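Local coordinates for vitamin B12-binding protein (Vibrio cholerae O395, PDB 5YSC), which binds vitamin B12 in the periplasm and probably delivers it to the BtuC subunits of the BtuCDF ABC importer, at residues 21-26 against 78-83. Residues are numbered along the deposited sequence; the frame is centred on the assembly and turned at random.
Sequences ERIISL and PDLIIA
Asp79 grips the start of residues 21-26 with its carboxylate. Its CB carries CG between the backbone N and the carbonyl carbon (chi1 56°), which swings the group across to residues 21-26. With Asp79 CG 3.4 Å from Glu21 N, Asp79 OD2 accepts that N-H through its syn lone pair in a nearly straight hydrogen bond of 2.8 Å, while Asp79 OD1 takes Arg22 N at 3.0 Å from above the carboxylate plane. A short acid suits this place, since it can receive two successive amides just before regular pairing begins. Asp79 N returns a hydrogen bond to Arg22 O, which also receives a weak one from Leu80 N.

Beyond this clasp the strands run parallel: Ile24 N hydrogen-bonds to Leu80 O, Ile24 O receives Ile82 N, and Leu26 N reaches Ile82 O. Beta-branched isoleucines suit such extended, buried strands. CG2 of Ile23 meets CD1 of Ile82 at 3.8 Å on the face where Ala30 and Ala34 of helix 28-36 pack against Ile82. On the opposite face CD1 of Ile24 rests 3.8 Å from CB of Pro78, and Ile73 of helix 70-76 touches both. Farther along, Leu26 CD1 packs against Ile81 CG2 at 3.7 Å, and the Leu26 side chain is about 7 Å from bound cyanocobalamin. Two central strands of a parallel sheet ordered 2-1-3-4, with helices on both faces, are characteristic of the N-terminal alpha/beta lobe of B12-binding periplasmic proteins.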
loop_
_atom_site.group_PDB
_atom_site.type_symbol
_atom_site.label_atom_id
_atom_site.label_comp_id
_atom_site.label_asym_id
_atom_site.label_seq_id
_atom_site.Cartn_x
_atom_site.Cartn_y
_atom_site.Cartn_z
ATOM N N GLU A 21 -17.388 18.486 -5.752
ATOM C CA GLU A 21 -18.528 18.230 -4.966
ATOM C C GLU A 21 -19.008 16.813 -4.930
ATOM O O GLU A 21 -19.704 16.510 -4.065
ATOM C CB GLU A 21 -19.705 19.032 -5.478
ATOM C CG GLU A 21 -19.688 20.500 -5.152
ATOM C CD GLU A 21 -19.501 20.860 -3.675
ATOM O OE1 GLU A 21 -18.767 21.809 -3.410
ATOM O OE2 GLU A 21 -20.131 20.260 -2.848
ATOM N N ARG A 22 -18.615 15.988 -5.889
ATOM C CA ARG A 22 -19.069 14.600 -6.004
ATOM C C ARG A 22 -17.839 13.767 -6.378
ATOM O O ARG A 22 -17.478 13.672 -7.551
ATOM C CB ARG A 22 -20.172 14.455 -7.044
ATOM C CG ARG A 22 -21.436 15.237 -6.732
ATOM C CD ARG A 22 -22.541 14.836 -7.659
ATOM N NE ARG A 22 -22.853 13.425 -7.480
ATOM C CZ ARG A 22 -23.705 12.960 -6.576
ATOM N NH1 ARG A 22 -24.350 13.791 -5.775
ATOM N NH2 ARG A 22 -23.910 11.657 -6.474
ATOM N N ILE A 23 -17.168 13.192 -5.384
ATOM C CA ILE A 23 -15.868 12.558 -5.614
ATOM C C ILE A 23 -16.030 11.046 -5.518
ATOM O O ILE A 23 -16.750 10.546 -4.659
ATOM C CB ILE A 23 -14.815 13.086 -4.616
ATOM C CG1 ILE A 23 -14.717 14.605 -4.711
ATOM C CG2 ILE A 23 -13.426 12.535 -4.924
ATOM C CD1 ILE A 23 -13.746 15.240 -3.716
ATOM N N ILE A 24 -15.361 10.309 -6.404
ATOM C CA ILE A 24 -15.371 8.848 -6.352
ATOM C C ILE A 24 -13.941 8.373 -6.202
ATOM O O ILE A 24 -13.051 8.870 -6.891
ATOM C CB ILE A 24 -16.020 8.253 -7.607
ATOM C CG1 ILE A 24 -17.529 8.536 -7.572
ATOM C CG2 ILE A 24 -15.762 6.741 -7.726
ATOM C CD1 ILE A 24 -18.281 7.978 -8.784
ATOM N N SER A 25 -13.723 7.418 -5.294
ATOM C CA SER A 25 -12.427 6.776 -5.085
ATOM C C SER A 25 -12.488 5.343 -5.581
ATOM O O SER A 25 -13.413 4.590 -5.232
ATOM C CB SER A 25 -12.043 6.772 -3.607
ATOM O OG SER A 25 -10.979 5.878 -3.402
ATOM N N LEU A 26 -11.479 4.961 -6.346
ATOM C CA LEU A 26 -11.418 3.618 -6.911
ATOM C C LEU A 26 -10.434 2.695 -6.186
ATOM O O LEU A 26 -10.088 1.646 -6.730
ATOM C CB LEU A 26 -11.075 3.698 -8.393
ATOM C CG LEU A 26 -12.028 4.537 -9.256
ATOM C CD1 LEU A 26 -11.542 4.515 -10.701
ATOM C CD2 LEU A 26 -13.473 4.045 -9.189
ATOM N N PRO A 78 -19.844 12.016 -11.077
ATOM C CA PRO A 78 -18.760 12.615 -10.304
ATOM C C PRO A 78 -18.128 13.762 -11.059
ATOM O O PRO A 78 -18.059 13.756 -12.287
ATOM C CB PRO A 78 -17.774 11.448 -10.119
ATOM C CG PRO A 78 -17.917 10.671 -11.389
ATOM C CD PRO A 78 -19.424 10.734 -11.681
ATOM N N ASP A 79 -17.662 14.769 -10.325
ATOM C CA ASP A 79 -16.825 15.783 -10.940
ATOM C C ASP A 79 -15.350 15.540 -10.677
ATOM O O ASP A 79 -14.514 16.271 -11.207
ATOM C CB ASP A 79 -17.245 17.189 -10.484
ATOM C CG ASP A 79 -17.234 17.367 -8.978
ATOM O OD1 ASP A 79 -16.837 16.427 -8.261
ATOM O OD2 ASP A 79 -17.623 18.458 -8.503
ATOM N N LEU A 80 -15.019 14.503 -9.897
ATOM C CA LEU A 80 -13.637 14.068 -9.719
ATOM C C LEU A 80 -13.613 12.574 -9.402
ATOM O O LEU A 80 -14.322 12.134 -8.499
ATOM C CB LEU A 80 -12.962 14.844 -8.582
ATOM C CG LEU A 80 -11.558 14.350 -8.226
ATOM C CD1 LEU A 80 -10.627 14.595 -9.406
ATOM C CD2 LEU A 80 -11.037 15.030 -6.957
ATOM N N ILE A 81 -12.763 11.812 -10.103
ATOM C CA ILE A 81 -12.543 10.398 -9.845
ATOM C C ILE A 81 -11.075 10.249 -9.461
ATOM O O ILE A 81 -10.189 10.769 -10.143
ATOM C CB ILE A 81 -12.894 9.516 -11.066
ATOM C CG1 ILE A 81 -14.362 9.671 -11.459
ATOM C CG2 ILE A 81 -12.523 8.061 -10.800
ATOM C CD1 ILE A 81 -14.796 8.833 -12.647
ATOM N N ILE A 82 -10.816 9.586 -8.342
ATOM C CA ILE A 82 -9.468 9.323 -7.871
ATOM C C ILE A 82 -9.103 7.901 -8.246
ATOM O O ILE A 82 -9.609 6.950 -7.655
ATOM C CB ILE A 82 -9.330 9.518 -6.354
ATOM C CG1 ILE A 82 -9.876 10.873 -5.940
ATOM C CG2 ILE A 82 -7.873 9.388 -5.991
ATOM C CD1 ILE A 82 -9.943 11.007 -4.426
ATOM N N ALA A 83 -8.262 7.762 -9.267
ATOM C CA ALA A 83 -7.951 6.451 -9.818
ATOM C C ALA A 83 -6.646 5.896 -9.283
ATOM O O ALA A 83 -5.765 6.615 -8.841
ATOM C CB ALA A 83 -7.867 6.505 -11.336
#